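Local coordinates for uncharacterized protein (Legionella pneumophila subsp. pneumophila, PDB 4WRP) that has no established biochemical function but is probably a Legionella effector, of which this chain is the largely helical C-terminal domain, a DUF5617 family member, at residues Asp32-Tyr35 with Lys36-His39; Tyr87-Ser90 with Arg91-Val94; Ala40-Thr43 with Val44-Tyr48; Ala16-Glu19 with Ile20-Pro24; Pro3-Phe6 with Ala7-His10. All blocks are in the same frame, centred on the assembly; numbering follows the deposited sequence.

All five contacts are local, three to six residues apart along the chain. Contact 1 starts helix 34-49 and contact 3 continues it; contact 5 starts helix 6-21 and contact 4 ends it. Contact 2 starts helix 90-98. Contacts 1 and 2 are at the surface and touch through Glu34 OE1 and Ser90 N. Contact 1 relies on lysine-carboxylate pairs, contact 2 on a threonine cap. Contacts 3 and 4 are partly buried and pack together through Val44, Ile41 and Leu45 against Ile20, Met21 and Phe17. Contact 5 is also partly buried, with its centre about 29 Å from that of contact 1. Its Tyr9 hydroxyl reaches Tyr48 of contact 3.

Contact 1 of 5, residues Asp32-Tyr35 with Lys36-His39; sequences DVEY and KKIH
Glu34 and Lys37 form the shorter of two salt bridges here, with OE2 of Glu34 3.2 Å from NZ of Lys37. The ammonium sits on the syn side of the carboxylate, 33° out of its plane. The glutamate chain is folded at its second torsion (chi2 -59°), which carries the carboxylate back to the lysine. Lys37 runs extended beyond CG, and its NZ also bonds to Arg30 O. The other oxygen of Glu34, OE1, accepts from Ser90 N on the next helix but one. The second salt bridge is looser: Asp32 OD2 lies 3.5 Å from Lys36 NZ. The same OD2 accepts from His29 N, so the aspartate is tied chiefly to the loop before the helix.

Val33 occupies the N-cap position of helix 34-49. Its carbonyl oxygen receives weak bonds from Lys36 N and Lys37 N. Regular helical bonds follow, Ile38 N to Glu34 O at 3.0 Å and His39 N to Tyr35 O at 2.9 Å.

Packing is modest. Lys37 CE approaches Asp32 O at 3.3 Å. Tyr35 and His39 point the same way, with ring planes 12° from parallel. The rings are slid so far, 5.8 Å between centroids, that they barely overlap. The Tyr35 hydroxyl hangs over one face of the imidazole, and His39 CB over one face of the phenol, both toward the rim. Ile38 turns inward onto Leu93.

Glu34 lies in the first turn, where the helix dipole would favour a carboxylate, so it probably helps to stabilise this end. Asp32 lies just ahead of the helix and is only loosely paired with Lys36.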
# COMPACT_ATOMS: atom_id res chain seq x y z
N ASP A 32 1.48 24.04 -1.80
CA ASP A 32 1.84 23.60 -3.14
C ASP A 32 0.61 23.16 -3.91
O ASP A 32 -0.37 22.70 -3.33
CB ASP A 32 2.84 22.44 -3.07
CG ASP A 32 4.27 22.91 -2.99
OD1 ASP A 32 4.60 23.91 -3.64
OD2 ASP A 32 5.06 22.27 -2.30
N VAL A 33 0.63 23.28 -5.23
CA VAL A 33 -0.49 22.77 -5.98
C VAL A 33 -0.58 21.26 -5.77
O VAL A 33 0.41 20.59 -5.46
CB VAL A 33 -0.40 23.07 -7.48
CG1 VAL A 33 -0.46 24.59 -7.71
CG2 VAL A 33 0.83 22.45 -8.08
N GLU A 34 -1.78 20.73 -5.89
CA GLU A 34 -2.03 19.35 -5.60
C GLU A 34 -1.26 18.45 -6.56
O GLU A 34 -0.74 17.43 -6.13
CB GLU A 34 -3.54 19.05 -5.64
CG GLU A 34 -4.29 19.64 -4.46
CD GLU A 34 -3.77 19.12 -3.12
OE1 GLU A 34 -3.54 17.91 -2.99
OE2 GLU A 34 -3.54 19.95 -2.22
N TYR A 35 -1.15 18.84 -7.82
CA TYR A 35 -0.40 18.01 -8.78
C TYR A 35 1.03 17.74 -8.32
O TYR A 35 1.55 16.67 -8.53
CB TYR A 35 -0.36 18.65 -10.18
CG TYR A 35 0.67 18.00 -11.07
CD1 TYR A 35 0.34 16.86 -11.84
CD2 TYR A 35 2.00 18.48 -11.10
CE1 TYR A 35 1.30 16.25 -12.65
CE2 TYR A 35 2.97 17.86 -11.89
CZ TYR A 35 2.61 16.74 -12.67
OH TYR A 35 3.58 16.13 -13.43
N LYS A 36 1.66 18.72 -7.70
CA LYS A 36 3.01 18.58 -7.25
C LYS A 36 3.05 17.56 -6.10
O LYS A 36 3.97 16.76 -6.04
CB LYS A 36 3.56 19.94 -6.81
CG LYS A 36 5.03 19.95 -6.47
CD LYS A 36 5.57 21.37 -6.32
CE LYS A 36 7.09 21.39 -6.12
NZ LYS A 36 7.51 21.96 -4.81
N LYS A 37 2.06 17.56 -5.23
CA LYS A 37 2.03 16.57 -4.14
C LYS A 37 1.81 15.13 -4.66
O LYS A 37 2.52 14.20 -4.29
CB LYS A 37 0.96 16.91 -3.15
CG LYS A 37 1.24 18.26 -2.43
CD LYS A 37 0.03 18.69 -1.64
CE LYS A 37 0.14 20.14 -1.25
NZ LYS A 37 -0.99 20.45 -0.34
N ILE A 38 0.80 14.98 -5.49
CA ILE A 38 0.47 13.70 -6.13
C ILE A 38 1.65 13.16 -6.87
O ILE A 38 1.95 11.99 -6.75
CB ILE A 38 -0.74 13.90 -7.06
CG1 ILE A 38 -1.97 14.17 -6.19
CG2 ILE A 38 -0.99 12.66 -7.93
CD1 ILE A 38 -3.24 14.55 -6.94
N HIS A 39 2.34 13.98 -7.65
CA HIS A 39 3.52 13.50 -8.36
C HIS A 39 4.66 13.02 -7.47
O HIS A 39 5.26 11.99 -7.75
CB HIS A 39 4.07 14.53 -9.37
CG HIS A 39 5.00 13.90 -10.37
ND1 HIS A 39 6.37 14.13 -10.36
CD2 HIS A 39 4.77 12.99 -11.34
CE1 HIS A 39 6.93 13.41 -11.32
NE2 HIS A 39 5.98 12.72 -11.93

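Contact 2 of 5, residues Tyr87-Ser90 with Arg91-Val94; sequences YTTS and RALV
Thr89 caps the start of helix 90-98, and Tyr87 lies against the first turn, so this is an N-terminal capping contact. It sits where the loop after helix 68-83 enters the next helix, at the surface of the domain. Thr89 OG1 accepts from Ala92 N at 3.1 Å with an N-H...O angle of 160°. The hydroxyl is wedged between the backbone N and the carbonyl carbon of its own residue (chi1 69°), and this rotation faces it to the amide. The Ala92 methyl is also near, 3.6 Å from that oxygen.

This is the classical N-cap: a side-chain oxygen satisfies an amide of the first turn, where the helix has no earlier turn to supply the usual acceptor four residues back. The main chain joins in. Leu93 N makes a weak bond to Thr89 O at 3.3 Å, and Val94 N a regular one to Ser90 O at 2.9 Å.

Tyr87 contributes the apolar part. Leu93 CD1 stands over the centre of its ring, 4.0 Å from the centroid and 11° off the normal, a CH-pi contact. The two side chains cross at about a right angle. Tyr87 CD1 meets Ala92 CB at 4.0 Å. The hydroxyl of Tyr87 bonds to Glu81 OE1, and its ring also touches Ile82. Leu93 continues inward to Ile41 on helix 34-49 and Ile78 on helix 68-83.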
# COMPACT_ATOMS: atom_id res chain seq x y z
N TYR A 87 -7.03 10.72 -9.10
CA TYR A 87 -6.82 11.58 -7.94
C TYR A 87 -6.57 13.00 -8.36
O TYR A 87 -5.68 13.28 -9.18
CB TYR A 87 -5.67 11.05 -7.07
CG TYR A 87 -5.91 9.63 -6.68
CD1 TYR A 87 -6.79 9.32 -5.64
CD2 TYR A 87 -5.37 8.59 -7.42
CE1 TYR A 87 -7.08 8.03 -5.32
CE2 TYR A 87 -5.66 7.29 -7.10
CZ TYR A 87 -6.53 7.03 -6.04
OH TYR A 87 -6.86 5.76 -5.73
N THR A 88 -7.38 13.90 -7.81
CA THR A 88 -7.20 15.34 -7.96
C THR A 88 -6.65 16.01 -6.70
O THR A 88 -6.08 17.08 -6.78
CB THR A 88 -8.52 16.04 -8.35
OG1 THR A 88 -9.44 15.90 -7.28
CG2 THR A 88 -9.15 15.38 -9.58
N THR A 89 -6.75 15.35 -5.55
CA THR A 89 -6.04 15.80 -4.34
C THR A 89 -5.15 14.74 -3.77
O THR A 89 -5.41 13.51 -3.87
CB THR A 89 -7.02 16.26 -3.23
OG1 THR A 89 -7.74 15.11 -2.72
CG2 THR A 89 -8.01 17.29 -3.80
N SER A 90 -4.08 15.19 -3.12
CA SER A 90 -3.17 14.29 -2.45
C SER A 90 -3.84 13.66 -1.23
O SER A 90 -3.53 12.53 -0.85
CB SER A 90 -1.91 15.04 -2.04
OG SER A 90 -2.24 16.05 -1.10
N ARG A 91 -4.78 14.38 -0.63
CA ARG A 91 -5.58 13.83 0.47
C ARG A 91 -6.34 12.56 0.10
O ARG A 91 -6.35 11.59 0.86
CB ARG A 91 -6.53 14.91 1.01
CG ARG A 91 -7.61 14.41 1.92
CD ARG A 91 -8.53 15.55 2.42
NE ARG A 91 -7.78 16.76 2.77
CZ ARG A 91 -7.56 17.81 1.97
NH1 ARG A 91 -6.84 18.84 2.43
NH2 ARG A 91 -8.05 17.86 0.72
N ALA A 92 -6.98 12.55 -1.06
CA ALA A 92 -7.67 11.34 -1.51
C ALA A 92 -6.71 10.22 -1.78
O ALA A 92 -7.00 9.08 -1.49
CB ALA A 92 -8.46 11.61 -2.78
N LEU A 93 -5.59 10.54 -2.42
CA LEU A 93 -4.55 9.53 -2.69
C LEU A 93 -4.04 8.90 -1.40
O LEU A 93 -3.88 7.67 -1.30
CB LEU A 93 -3.42 10.14 -3.50
CG LEU A 93 -2.22 9.26 -3.83
CD1 LEU A 93 -2.69 7.91 -4.45
CD2 LEU A 93 -1.28 10.01 -4.78
N VAL A 94 -3.73 9.72 -0.37
CA VAL A 94 -3.29 9.10 0.84
C VAL A 94 -4.38 8.36 1.62
O VAL A 94 -4.07 7.40 2.34
CB VAL A 94 -2.48 10.00 1.78
CG1 VAL A 94 -1.34 10.68 1.04
CG2 VAL A 94 -3.37 10.97 2.47

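Contact 3 of 5, residues Ala40-Thr43 with Val44-Tyr48; sequences AIRT and VLDDY
Ala40 to Val44, Ile41 to Leu45, Arg42 to Asp46 and Thr43 to Asp47 are joined by unbroken helical bonds from carbonyl to amide four residues on. The Asp46 N to Arg42 O bond is 2.8 Å long.

On one side of the helix Arg42 and Asp46 run alongside each other. Their salt bridge is long, 3.8 Å from NH1 to OD2. The carboxylate oxygen lies at the edge of the guanidinium, near its plane, but the two flat groups are turned 66° apart and do not meet squarely. A water makes up the distance. It accepts from Arg42 NH1 at 3.1 Å and donates to Asp46 OD2 at 2.7 Å. The arginine is stretched from CG to NE, with CG opposite the main-chain nitrogen (chi1 -173°), and reaches past this pair. Its NE forms a salt bridge with Asp83 OD1, while Asp46 OD1 pairs with Lys50 NZ. Each charge therefore has a second partner. Thr43 OG1 bonds back to His39 O, one turn earlier.

Another side is apolar. Ile41 and Leu45 lie side by side, and Ile41 CG2 touches Leu45 CD1 at 3.9 Å. Leu45 CG also presses on Ile41 O at 3.3 Å. Val44 CG2 packs onto Ala40 O at 3.4 Å.

This apolar side sits between neighbours. Val44 meets Ile20 and Met21 of helix 6-21, while Ile41 meets Leu93 and Val94 of helix 90-98. Leu45 reaches Val79 of helix 68-83 and Trp13 of helix 6-21, so helix 34-49 is packed by three others.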
# COMPACT_ATOMS: atom_id res chain seq x y z
N ALA A 40 4.96 13.74 -6.39
CA ALA A 40 5.98 13.31 -5.45
C ALA A 40 5.61 11.97 -4.81
O ALA A 40 6.45 11.07 -4.70
CB ALA A 40 6.19 14.40 -4.37
N ILE A 41 4.33 11.82 -4.45
CA ILE A 41 3.86 10.56 -3.91
C ILE A 41 3.97 9.48 -4.96
O ILE A 41 4.40 8.36 -4.70
CB ILE A 41 2.39 10.69 -3.45
CG1 ILE A 41 2.33 11.58 -2.22
CG2 ILE A 41 1.81 9.31 -3.12
CD1 ILE A 41 0.95 12.03 -1.86
N ARG A 42 3.56 9.81 -6.16
CA ARG A 42 3.67 8.81 -7.26
C ARG A 42 5.11 8.31 -7.44
O ARG A 42 5.38 7.09 -7.57
CB ARG A 42 3.18 9.40 -8.55
CG ARG A 42 3.13 8.34 -9.66
CD ARG A 42 3.20 8.90 -11.06
NE ARG A 42 3.13 7.78 -12.03
CZ ARG A 42 4.15 6.98 -12.36
NH1 ARG A 42 5.36 7.18 -11.83
NH2 ARG A 42 3.98 5.97 -13.24
N THR A 43 6.04 9.25 -7.43
CA THR A 43 7.46 8.90 -7.52
C THR A 43 7.92 7.90 -6.47
O THR A 43 8.56 6.90 -6.78
CB THR A 43 8.33 10.17 -7.50
OG1 THR A 43 7.91 10.97 -8.60
CG2 THR A 43 9.77 9.82 -7.70
N VAL A 44 7.54 8.18 -5.22
CA VAL A 44 7.91 7.33 -4.12
C VAL A 44 7.25 5.95 -4.22
O VAL A 44 7.88 4.93 -3.93
CB VAL A 44 7.55 8.04 -2.81
CG1 VAL A 44 7.61 7.10 -1.63
CG2 VAL A 44 8.48 9.24 -2.64
N LEU A 45 5.98 5.92 -4.57
CA LEU A 45 5.30 4.63 -4.76
C LEU A 45 5.91 3.85 -5.91
O LEU A 45 6.08 2.65 -5.83
CB LEU A 45 3.80 4.84 -5.01
CG LEU A 45 2.99 5.53 -3.94
CD1 LEU A 45 1.55 5.62 -4.49
CD2 LEU A 45 3.03 4.80 -2.63
N ASP A 46 6.23 4.53 -6.99
CA ASP A 46 6.83 3.81 -8.12
C ASP A 46 8.16 3.20 -7.71
O ASP A 46 8.43 2.06 -8.00
CB ASP A 46 6.98 4.74 -9.31
CG ASP A 46 7.28 3.99 -10.63
OD1 ASP A 46 6.78 2.86 -10.88
OD2 ASP A 46 8.02 4.55 -11.42
N ASP A 47 8.98 3.96 -6.99
CA ASP A 47 10.26 3.46 -6.49
C ASP A 47 10.03 2.22 -5.63
O ASP A 47 10.74 1.22 -5.77
CB ASP A 47 11.03 4.57 -5.75
CG ASP A 47 12.34 4.09 -5.20
OD1 ASP A 47 13.12 3.54 -6.02
OD2 ASP A 47 12.58 4.25 -3.96
N TYR A 48 8.99 2.24 -4.82
CA TYR A 48 8.62 1.07 -4.00
C TYR A 48 8.35 -0.18 -4.82
O TYR A 48 8.76 -1.25 -4.44
CB TYR A 48 7.41 1.37 -3.13
CG TYR A 48 6.85 0.24 -2.32
CD1 TYR A 48 7.56 -0.30 -1.25
CD2 TYR A 48 5.61 -0.28 -2.62
CE1 TYR A 48 7.04 -1.32 -0.48
CE2 TYR A 48 5.08 -1.33 -1.88
CZ TYR A 48 5.79 -1.83 -0.80
OH TYR A 48 5.25 -2.86 -0.07
O HOH W 1 6.98 5.41 -13.72

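Contact 4 of 5, residues Ala16-Glu19 with Ile20-Pro24; sequences AFQE and IMNDP
Phe17 and Met21 form a Met-aromatic contact one helical turn apart, at the C-terminal end of helix 6-21. Residue 21 is a selenomethionine. Its CG lies over one face of the ring, 3.7 Å from the centroid and 22° off the normal, a CH-pi contact. The selenium is farther, 4.5 Å from the centroid, and approaches obliquely. The bend at chi2 (-46°) keeps the selenium near the ring, close to CE1 and CZ, while the terminal methyl CE leads away toward Ile41. Phe17 also stacks with Trp13, and both residues pack on helix 34-49, Phe17 on Leu45 and Met21 on Ile41 and Val44.

The backbone bonds show the helix ending. Ile20 N to Ala16 O is 2.8 Å and Met21 N to Phe17 O is 2.9 Å. Asn22 N then splits between Gln18 O, 3.0 Å away, and a weaker bond to Glu19 O.

The polar side chains lie on the outer side. Glu19 OE2 makes a salt bridge with Lys58, and Asp23 OD1 accepts from Arg25 N. Gln18 is bent at chi2, and its amide crosses that of Asn22 at an angle, the planes 63° apart; its NE2 bonds weakly back to Asn15 O. Asn22 ND2 donates weakly to Gln18 OE1 at 3.1 Å.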
# COMPACT_ATOMS: atom_id res chain seq x y z
N ALA A 16 6.69 3.80 7.36
CA ALA A 16 7.80 4.09 6.45
C ALA A 16 7.39 5.21 5.48
O ALA A 16 8.12 6.15 5.23
CB ALA A 16 8.22 2.83 5.67
N PHE A 17 6.21 5.06 4.92
CA PHE A 17 5.79 5.92 3.88
C PHE A 17 5.66 7.31 4.41
O PHE A 17 6.08 8.27 3.72
CB PHE A 17 4.45 5.46 3.29
CG PHE A 17 3.87 6.40 2.32
CD1 PHE A 17 4.42 6.51 1.03
CD2 PHE A 17 2.74 7.14 2.64
CE1 PHE A 17 3.89 7.39 0.11
CE2 PHE A 17 2.22 8.01 1.72
CZ PHE A 17 2.79 8.15 0.47
N GLN A 18 5.06 7.49 5.59
CA GLN A 18 4.96 8.85 6.10
C GLN A 18 6.33 9.45 6.42
O GLN A 18 6.54 10.66 6.26
CB GLN A 18 4.01 8.99 7.30
CG GLN A 18 4.41 8.28 8.56
CD GLN A 18 5.36 9.05 9.41
OE1 GLN A 18 5.41 10.28 9.36
NE2 GLN A 18 6.15 8.33 10.18
N GLU A 19 7.26 8.62 6.86
CA GLU A 19 8.60 9.13 7.14
C GLU A 19 9.20 9.59 5.83
O GLU A 19 9.71 10.70 5.74
CB GLU A 19 9.51 8.10 7.82
CG GLU A 19 10.95 8.63 7.96
CD GLU A 19 11.87 7.80 8.85
OE1 GLU A 19 11.37 7.02 9.68
OE2 GLU A 19 13.12 7.97 8.73
N ILE A 20 9.08 8.78 4.80
CA ILE A 20 9.58 9.19 3.48
C ILE A 20 8.94 10.49 2.97
O ILE A 20 9.65 11.39 2.55
CB ILE A 20 9.43 8.06 2.41
CG1 ILE A 20 10.38 6.92 2.75
CG2 ILE A 20 9.85 8.58 1.06
CD1 ILE A 20 10.00 5.58 2.14
N MSE A 21 7.61 10.62 3.02
CA MSE A 21 6.97 11.79 2.46
C MSE A 21 7.28 13.04 3.27
O MSE A 21 7.21 14.11 2.72
CB MSE A 21 5.45 11.67 2.38
CG MSE A 21 5.00 10.53 1.49
SE MSE A 21 5.96 10.48 -0.21
CE MSE A 21 5.84 12.31 -0.88
N ASN A 22 7.59 12.92 4.55
CA ASN A 22 7.99 14.03 5.36
C ASN A 22 9.48 14.39 5.23
O ASN A 22 9.96 15.23 5.94
CB ASN A 22 7.71 13.74 6.84
CG ASN A 22 6.27 13.92 7.19
OD1 ASN A 22 5.65 14.90 6.82
ND2 ASN A 22 5.72 12.96 7.91
N ASP A 23 10.21 13.70 4.36
CA ASP A 23 11.60 14.02 4.10
C ASP A 23 11.71 15.46 3.58
O ASP A 23 11.03 15.84 2.62
CB ASP A 23 12.22 13.03 3.11
CG ASP A 23 13.74 13.13 3.03
OD1 ASP A 23 14.31 14.21 2.82
OD2 ASP A 23 14.40 12.11 3.24
N PRO A 24 12.60 16.26 4.20
CA PRO A 24 12.79 17.63 3.76
C PRO A 24 13.26 17.74 2.29
O PRO A 24 12.96 18.72 1.60
CB PRO A 24 13.85 18.17 4.72
CG PRO A 24 14.57 16.96 5.22
CD PRO A 24 13.56 15.85 5.23

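Contact 5 of 5, residues Pro3-Phe6 with Ala7-His10; sequences PGNF and AAYH
The Tyr9 ring takes Pro3 at its edge, with Pro3 CG near the ring plane and 4.2 Å from Tyr9 CD2. Beyond the segment, His71 meets the Tyr9 ring edge-to-face, and His70 and the Phe6 ring, which points elsewhere, also pair edge-to-face.

Pro3 and Tyr9 lie side by side. The proline also packs on the backbone of the first turn, its CB 3.4 Å from Tyr9 N. Its CB reaches the methyl of Ala8 as well, 3.9 Å from Ala8 CB.

Asn5 is the N-cap of helix 6-21. Its OD1 accepts from Ala8 N at 2.9 Å, with the donor tilted 25° from the plane of the amide carbonyl. The side chain stands between its own backbone N and carbonyl carbon (chi1 50°), which brings OD1 round to that amide. The carbonyl of Asn5 starts the helical bonding, accepting from Tyr9 N at 3.0 Å in the carbonyl plane. His10 N to Phe6 O follows at 2.9 Å.

Polar ends continue inward: Tyr9 OH is bonded to Tyr48 OH and Asn68 ND2, His10 ND1 to His71 NE2, and His10 NE2 to Asp98 O. Asn5 thus satisfies a first-turn amide at the surface, while the ring ends of Tyr9 and His10, on a buried side, have their polar atoms satisfied by other parts of the domain.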
# COMPACT_ATOMS: atom_id res chain seq x y z
N PRO A 3 5.94 -8.88 10.63
CA PRO A 3 4.49 -8.80 10.49
C PRO A 3 3.84 -10.17 10.12
O PRO A 3 4.28 -10.85 9.20
CB PRO A 3 4.30 -7.76 9.40
CG PRO A 3 5.56 -7.77 8.60
CD PRO A 3 6.63 -8.05 9.63
N GLY A 4 2.81 -10.53 10.90
CA GLY A 4 2.16 -11.83 10.87
C GLY A 4 0.93 -11.93 10.04
O GLY A 4 0.30 -12.98 10.04
N ASN A 5 0.59 -10.87 9.29
CA ASN A 5 -0.55 -10.83 8.35
C ASN A 5 -0.38 -9.57 7.50
O ASN A 5 0.47 -8.70 7.80
CB ASN A 5 -1.92 -10.82 9.10
CG ASN A 5 -1.97 -9.75 10.20
OD1 ASN A 5 -1.97 -8.56 9.91
ND2 ASN A 5 -1.94 -10.19 11.45
N PHE A 6 -1.20 -9.48 6.46
CA PHE A 6 -1.08 -8.43 5.50
C PHE A 6 -1.34 -7.04 6.11
O PHE A 6 -0.62 -6.08 5.80
CB PHE A 6 -2.00 -8.73 4.33
CG PHE A 6 -1.85 -7.77 3.22
CD1 PHE A 6 -0.77 -7.86 2.35
CD2 PHE A 6 -2.78 -6.79 3.01
CE1 PHE A 6 -0.65 -6.96 1.29
CE2 PHE A 6 -2.66 -5.89 1.94
CZ PHE A 6 -1.59 -5.97 1.09
N ALA A 7 -2.32 -6.93 6.98
CA ALA A 7 -2.59 -5.62 7.62
C ALA A 7 -1.42 -5.16 8.47
O ALA A 7 -1.08 -4.00 8.49
CB ALA A 7 -3.89 -5.66 8.44
N ALA A 8 -0.77 -6.08 9.17
CA ALA A 8 0.42 -5.73 9.98
C ALA A 8 1.58 -5.30 9.09
O ALA A 8 2.29 -4.33 9.44
CB ALA A 8 0.84 -6.87 10.87
N TYR A 9 1.77 -5.97 7.95
CA TYR A 9 2.78 -5.47 6.98
C TYR A 9 2.44 -4.02 6.52
O TYR A 9 3.30 -3.16 6.42
CB TYR A 9 2.93 -6.41 5.78
CG TYR A 9 3.88 -5.84 4.77
CD1 TYR A 9 3.45 -4.93 3.81
CD2 TYR A 9 5.23 -6.20 4.76
CE1 TYR A 9 4.32 -4.38 2.89
CE2 TYR A 9 6.13 -5.65 3.82
CZ TYR A 9 5.66 -4.75 2.89
OH TYR A 9 6.49 -4.19 1.97
N HIS A 10 1.16 -3.78 6.25
CA HIS A 10 0.72 -2.48 5.80
C HIS A 10 0.91 -1.42 6.84
O HIS A 10 1.26 -0.33 6.50
CB HIS A 10 -0.73 -2.53 5.25
CG HIS A 10 -1.20 -1.23 4.72
ND1 HIS A 10 -0.63 -0.63 3.62
CD2 HIS A 10 -2.15 -0.37 5.17
CE1 HIS A 10 -1.22 0.54 3.42
NE2 HIS A 10 -2.14 0.71 4.34